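Leucine-rich repeat protein (Bacteroides thetaiotaomicron, PDB 4ECN) is of unknown function but, as an extracellular leucine-rich repeat protein with two DUF4458 domains, probably takes part in protein binding. Local coordinates at residues 385-389 and 390-394; 536-539 and 540-544; 609-612 and 613-616. All blocks are in the same frame, centred on the assembly; numbering follows the deposited sequence.

Contact 1. Residues 385-389 and 390-394; sequences MHYKK and MFLDY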
# COMPACT_ATOMS: atom_id res chain seq x y z
N MSE A 385 7.43 -9.96 1.81
CA MSE A 385 8.08 -9.92 0.50
C MSE A 385 7.35 -8.98 -0.47
O MSE A 385 7.82 -8.83 -1.61
CB MSE A 385 8.18 -11.35 -0.13
CG MSE A 385 9.13 -12.33 0.59
SE MSE A 385 10.94 -11.69 1.03
CE MSE A 385 10.63 -11.04 2.80
N HIS A 386 6.21 -8.35 -0.04
CA HIS A 386 5.45 -7.47 -0.93
C HIS A 386 6.32 -6.29 -1.39
O HIS A 386 6.40 -6.09 -2.60
CB HIS A 386 4.16 -6.96 -0.31
CG HIS A 386 3.29 -6.26 -1.29
ND1 HIS A 386 3.26 -4.87 -1.38
CD2 HIS A 386 2.46 -6.77 -2.23
CE1 HIS A 386 2.38 -4.59 -2.34
NE2 HIS A 386 1.89 -5.70 -2.89
N TYR A 387 7.04 -5.58 -0.45
CA TYR A 387 7.91 -4.46 -0.83
C TYR A 387 8.90 -4.90 -1.93
O TYR A 387 9.03 -4.22 -2.95
CB TYR A 387 8.69 -3.86 0.37
CG TYR A 387 9.35 -2.52 0.05
CD1 TYR A 387 8.64 -1.33 0.16
CD2 TYR A 387 10.66 -2.46 -0.42
CE1 TYR A 387 9.23 -0.11 -0.17
CE2 TYR A 387 11.26 -1.24 -0.76
CZ TYR A 387 10.53 -0.07 -0.64
OH TYR A 387 11.12 1.14 -0.97
N LYS A 388 9.54 -6.06 -1.74
CA LYS A 388 10.52 -6.61 -2.67
C LYS A 388 9.91 -6.79 -4.07
O LYS A 388 10.52 -6.35 -5.04
CB LYS A 388 11.06 -7.94 -2.13
CG LYS A 388 12.35 -8.37 -2.80
CD LYS A 388 13.00 -9.56 -2.09
CE LYS A 388 12.39 -10.92 -2.37
NZ LYS A 388 12.95 -11.56 -3.58
N LYS A 389 8.70 -7.38 -4.16
CA LYS A 389 8.02 -7.67 -5.43
C LYS A 389 7.53 -6.39 -6.09
O LYS A 389 7.58 -6.28 -7.33
CB LYS A 389 6.84 -8.66 -5.23
CG LYS A 389 7.28 -10.04 -4.67
CD LYS A 389 6.15 -11.10 -4.61
CE LYS A 389 6.24 -12.07 -3.43
NZ LYS A 389 5.43 -11.63 -2.24
N MSE A 390 7.06 -5.43 -5.29
CA MSE A 390 6.54 -4.16 -5.78
C MSE A 390 7.60 -3.23 -6.31
O MSE A 390 7.29 -2.49 -7.23
CB MSE A 390 5.75 -3.43 -4.68
CG MSE A 390 5.22 -2.05 -5.11
SE MSE A 390 3.55 -1.61 -4.30
CE MSE A 390 3.77 0.14 -4.13
N PHE A 391 8.83 -3.23 -5.73
CA PHE A 391 9.83 -2.27 -6.19
C PHE A 391 11.20 -2.80 -6.54
O PHE A 391 11.99 -2.00 -7.06
CB PHE A 391 10.09 -1.23 -5.08
CG PHE A 391 8.88 -0.48 -4.57
CD1 PHE A 391 8.33 0.57 -5.29
CD2 PHE A 391 8.34 -0.78 -3.33
CE1 PHE A 391 7.23 1.26 -4.81
CE2 PHE A 391 7.25 -0.06 -2.83
CZ PHE A 391 6.72 0.97 -3.56
N LEU A 392 11.56 -4.06 -6.22
CA LEU A 392 12.98 -4.39 -6.40
C LEU A 392 13.22 -5.50 -7.40
O LEU A 392 14.06 -5.32 -8.28
CB LEU A 392 13.61 -4.76 -5.06
CG LEU A 392 13.30 -3.80 -3.87
CD1 LEU A 392 13.67 -4.42 -2.52
CD2 LEU A 392 13.83 -2.39 -4.10
N ASP A 393 12.54 -6.63 -7.27
CA ASP A 393 12.76 -7.78 -8.16
C ASP A 393 12.25 -7.57 -9.56
O ASP A 393 11.17 -6.97 -9.76
CB ASP A 393 12.05 -9.03 -7.61
CG ASP A 393 12.57 -9.62 -6.32
OD1 ASP A 393 13.81 -9.60 -6.11
OD2 ASP A 393 11.76 -10.24 -5.59
N TYR A 394 12.97 -8.14 -10.53
CA TYR A 394 12.59 -8.19 -11.93
C TYR A 394 13.33 -9.34 -12.60
O TYR A 394 14.43 -9.69 -12.18
CB TYR A 394 12.84 -6.84 -12.66
CG TYR A 394 14.27 -6.55 -13.05
CD1 TYR A 394 15.18 -6.08 -12.11
CD2 TYR A 394 14.69 -6.64 -14.38
CE1 TYR A 394 16.49 -5.76 -12.47
CE2 TYR A 394 15.99 -6.31 -14.75
CZ TYR A 394 16.90 -5.89 -13.79
OH TYR A 394 18.20 -5.59 -14.15
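Met390 N and Phe391 N donate to His386 O and Tyr387 O in two regular helical bonds, whereas Lys388 O takes both Leu392 N, at 2.8 Å, and Asp393 N, at 3.0 Å, near the end of helix 386-391. Those last two donors reach the carbonyl oxygen from opposite faces of its plane.

The aromatic pair is oblique. The ring centroids of Tyr387 and Phe391 lie 4.6 Å apart, with the planes at 47°. Phe391 CD2 lies over one face of the Tyr387 ring, offset toward the rim. On the Phe391 ring, CG of the selenomethionine Met390 sits over the centre of one face. Met390 SE lies 3.8 Å from His386 CE1, approaching that ring obliquely. Leu392 CD1 comes in near the plane of the Tyr387 ring, 4.2 Å from its CD2.

The charged pair is Lys388 and Asp393. Lys388 NZ is 2.7 Å from Asp393 OD2 and uses the syn lone pair of that oxygen. The lysine chain runs out straight as far as CD. It then bends at chi3 (78°) and chi4 (86°), which turns the ammonium group back to the carboxylate. Each partner also has a mate on strand 596-601. Lys388 NZ pairs with Asp599, and Asp393 OD1 pairs with Lys601. His386 ND1 is hydrogen-bonded to His357.

The helix faces parallel strands of the repeat sheet with both kinds of chemistry. Tyr387 and Leu392 touch strand 577-579, and Leu392 also meets Tyr554. The alternating charges Asp599, Lys388, Asp393 and Lys601 probably balance one another and tie the end of the helix to the sheet.

Contact 2. Residues 536-539 and 540-544; sequences DWTR and LADDE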
# COMPACT_ATOMS: atom_id res chain seq x y z
N ASP A 536 21.82 5.66 13.38
CA ASP A 536 20.61 4.90 13.66
C ASP A 536 20.81 3.42 13.34
O ASP A 536 20.45 2.58 14.18
CB ASP A 536 19.42 5.47 12.89
CG ASP A 536 18.78 6.72 13.49
OD1 ASP A 536 18.98 6.97 14.73
OD2 ASP A 536 18.00 7.40 12.77
N TRP A 537 21.43 3.09 12.19
CA TRP A 537 21.68 1.70 11.82
C TRP A 537 22.71 1.11 12.79
O TRP A 537 22.47 0.01 13.29
CB TRP A 537 22.12 1.57 10.35
CG TRP A 537 22.23 0.15 9.82
CD1 TRP A 537 21.90 -1.01 10.47
CD2 TRP A 537 22.71 -0.24 8.53
NE1 TRP A 537 22.17 -2.09 9.68
CE2 TRP A 537 22.65 -1.65 8.47
CE3 TRP A 537 23.18 0.47 7.40
CZ2 TRP A 537 23.07 -2.37 7.34
CZ3 TRP A 537 23.59 -0.25 6.28
CH2 TRP A 537 23.53 -1.65 6.26
N THR A 538 23.78 1.86 13.13
CA THR A 538 24.77 1.41 14.12
C THR A 538 24.08 1.06 15.44
O THR A 538 24.33 -0.02 15.97
CB THR A 538 25.90 2.44 14.37
OG1 THR A 538 26.38 2.98 13.15
CG2 THR A 538 27.06 1.85 15.12
N ARG A 539 23.17 1.96 15.95
CA ARG A 539 22.45 1.76 17.22
C ARG A 539 21.66 0.46 17.17
O ARG A 539 21.80 -0.38 18.06
CB ARG A 539 21.53 2.94 17.59
CG ARG A 539 21.03 2.81 19.02
CD ARG A 539 20.05 3.88 19.45
NE ARG A 539 19.31 3.46 20.65
CZ ARG A 539 18.28 4.12 21.17
NH1 ARG A 539 17.85 5.25 20.62
NH2 ARG A 539 17.66 3.65 22.25
N LEU A 540 20.90 0.29 16.09
CA LEU A 540 20.07 -0.87 15.80
C LEU A 540 20.88 -2.19 15.84
O LEU A 540 20.45 -3.15 16.46
CB LEU A 540 19.45 -0.66 14.41
CG LEU A 540 18.14 -1.35 14.13
CD1 LEU A 540 16.99 -0.69 14.89
CD2 LEU A 540 17.84 -1.30 12.64
N ALA A 541 22.08 -2.20 15.21
CA ALA A 541 22.97 -3.37 15.16
C ALA A 541 23.62 -3.64 16.52
O ALA A 541 23.70 -4.79 16.95
CB ALA A 541 24.04 -3.14 14.11
N ASP A 542 24.07 -2.57 17.20
CA ASP A 542 24.73 -2.63 18.51
C ASP A 542 23.75 -3.01 19.63
O ASP A 542 24.18 -3.64 20.60
CB ASP A 542 25.40 -1.28 18.83
CG ASP A 542 26.75 -1.06 18.15
OD1 ASP A 542 27.42 -2.06 17.80
OD2 ASP A 542 27.21 0.11 18.10
N ASP A 543 22.44 -2.65 19.49
CA ASP A 543 21.40 -2.94 20.47
C ASP A 543 21.28 -4.46 20.68
O ASP A 543 21.10 -5.21 19.72
CB ASP A 543 20.05 -2.32 20.05
CG ASP A 543 19.09 -2.11 21.20
OD1 ASP A 543 18.39 -3.05 21.55
OD2 ASP A 543 19.07 -0.99 21.76
N GLU A 544 21.42 -4.90 21.94
CA GLU A 544 21.37 -6.32 22.33
C GLU A 544 19.95 -6.88 22.20
O GLU A 544 19.79 -8.11 22.18
CB GLU A 544 21.89 -6.54 23.76
CG GLU A 544 23.18 -5.81 24.14
CD GLU A 544 22.95 -4.51 24.90
OE1 GLU A 544 22.39 -3.55 24.31
OE2 GLU A 544 23.36 -4.45 26.08
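Thr538 and Asp542, one turn apart on helix 530-542, are linked by a backbone bond, and their side chains touch. The backbone bonds come first. Leu540, Ala541 and Asp542 donate to Asp536 O, Trp537 O and Thr538 O. Asp542 N lies 2.8 Å from Thr538 O. Asp543 N still reaches Arg539 O at 2.8 Å, although Asp543 has already left helical backbone angles.

Among the side chains, those of Thr538 and Asp542 lie side by side and point the same way. Thr538 CG2 touches Asp542 OD2 at 3.5 Å. The methyl is set anti to its own backbone N, which leaves OG1 beside that N, where it bonds to Lys534 O. Trp537 turns to another side and meets Phe563 edge-to-face.

The charged groups have most polar partners outside the two segments. Asp542 OD1 takes a salt bridge from Lys571 and a hydrogen bond with Ser568 OG. Replacing Asp542 with an alanine removes the carboxylate and is likely to leave Lys571 without this counter-charge, Ser568 without this bond and the Thr538 methyl without its neighbour. Arg539 NE and Asp543 OD2 are 4.6 Å apart, too far for a salt bridge, while Arg539 makes a cation-pi contact with Tyr512. Asp543 OD1 is hydrogen-bonded to Asp545 N.

This is the C-terminal turn of the helix in the right-handed beta-alpha-beta unit of strand 519-521, helix 530-542 and strand 552-554, part of the leucine-rich repeat solenoid.

Contact 3. Residues 609-612 and 613-616; sequences EIPE and DFCA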
# COMPACT_ATOMS: atom_id res chain seq x y z
N GLU A 609 33.93 -1.23 -4.82
CA GLU A 609 34.34 -2.59 -4.46
C GLU A 609 33.48 -3.16 -3.35
O GLU A 609 33.10 -2.43 -2.42
CB GLU A 609 35.82 -2.66 -4.03
CG GLU A 609 36.80 -2.62 -5.20
CD GLU A 609 38.15 -3.26 -4.95
OE1 GLU A 609 38.21 -4.51 -4.92
OE2 GLU A 609 39.15 -2.52 -4.87
N ILE A 610 33.19 -4.47 -3.42
CA ILE A 610 32.43 -5.22 -2.40
C ILE A 610 33.44 -6.07 -1.60
O ILE A 610 34.22 -6.79 -2.23
CB ILE A 610 31.30 -6.05 -3.07
CG1 ILE A 610 30.30 -5.14 -3.78
CG2 ILE A 610 30.58 -6.93 -2.06
CD1 ILE A 610 29.45 -5.78 -4.77
N PRO A 611 33.50 -5.98 -0.25
CA PRO A 611 34.48 -6.78 0.53
C PRO A 611 34.35 -8.29 0.28
O PRO A 611 33.22 -8.79 0.23
CB PRO A 611 34.15 -6.45 1.98
CG PRO A 611 33.42 -5.15 1.91
CD PRO A 611 32.65 -5.16 0.65
N GLU A 612 35.50 -9.03 0.12
CA GLU A 612 35.54 -10.49 -0.20
C GLU A 612 34.80 -11.32 0.90
O GLU A 612 34.38 -12.46 0.65
CB GLU A 612 37.01 -10.97 -0.38
CG GLU A 612 37.18 -12.23 -1.25
CD GLU A 612 38.45 -12.38 -2.10
OE1 GLU A 612 39.00 -11.36 -2.58
OE2 GLU A 612 38.83 -13.54 -2.39
N ASP A 613 34.56 -10.69 2.08
CA ASP A 613 33.86 -11.22 3.25
C ASP A 613 32.56 -10.44 3.54
O ASP A 613 32.07 -10.51 4.68
CB ASP A 613 34.81 -11.17 4.48
CG ASP A 613 35.37 -9.80 4.87
OD1 ASP A 613 35.32 -8.87 4.03
OD2 ASP A 613 35.92 -9.67 6.00
N PHE A 614 31.99 -9.70 2.53
CA PHE A 614 30.78 -8.88 2.71
C PHE A 614 29.72 -9.66 3.45
O PHE A 614 29.22 -9.19 4.47
CB PHE A 614 30.22 -8.33 1.38
CG PHE A 614 29.03 -7.42 1.59
CD1 PHE A 614 29.18 -6.16 2.17
CD2 PHE A 614 27.74 -7.83 1.25
CE1 PHE A 614 28.07 -5.33 2.40
CE2 PHE A 614 26.64 -7.00 1.47
CZ PHE A 614 26.81 -5.76 2.05
N CYS A 615 29.39 -10.86 2.94
CA CYS A 615 28.45 -11.81 3.52
C CYS A 615 28.56 -13.16 2.82
O CYS A 615 29.41 -13.37 1.94
CB CYS A 615 27.01 -11.29 3.47
SG CYS A 615 26.28 -11.32 1.81
N ALA A 616 27.68 -14.06 3.24
CA ALA A 616 27.41 -15.39 2.72
C ALA A 616 25.97 -15.42 2.23
O ALA A 616 25.23 -14.45 2.45
CB ALA A 616 27.66 -16.42 3.80
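A type I beta turn from Pro611 to Phe614 makes this local contact, in the loop that leads from strand 596-601 to strand 616-617. Glu612 and Asp613 occupy its corner. Phe614 N closes the turn on Pro611 O at 2.8 Å. The donor stands well above the carbonyl plane, 60° out of it, so no lone pair is met squarely.

The side chains add apolar contacts. Phe614 CG is anti to its backbone N (chi1 -177°), which carries the ring past Ile610 and Pro611. Ile610 CG2 meets Phe614 CB at 3.7 Å and comes at the ring obliquely. Pro611 CD approaches the same ring obliquely, 3.9 Å from CD1. Pro611 CB, another atom of the proline ring, lies 3.4 Å from Asp613 OD1. Asp613 starts out away from the turn, but chi1 (58°) brings OD1 back beside the proline.

The isoleucine-proline pair resembles the proline-containing segment of many leucine-rich repeats, with an apolar residue three places after the proline. The Phe614 ring enters the interior, edge-to-face with Phe591 and against Leu600 of strand 596-601. Ile610 packs on Phe626 and Leu631 of the loop after strand 623-625, and Ala616 opens strand 616-617 with backbone bonds to Val595 and Leu597.

Contacts 1, 2 and 3 follow one another along the chain, and none touches another. The centre of contact 1 is about 25 Å from that of contact 2 and about 24 Å from that of contact 3. Contacts 2 and 3 are closer, with centres about 20 Å and nearest atoms about 7 Å apart. All three relate to the sheet that runs from strand 317-319 to strand 616-617. Contacts 2 and 3 lie in connections between its successive strands. Contact 1 belongs to the long excursion between strands 351-353 and 452-456, which reaches forward to strands 552-554, 577-579 and 596-601. Residues distant in sequence thus pack against the same run of repeats.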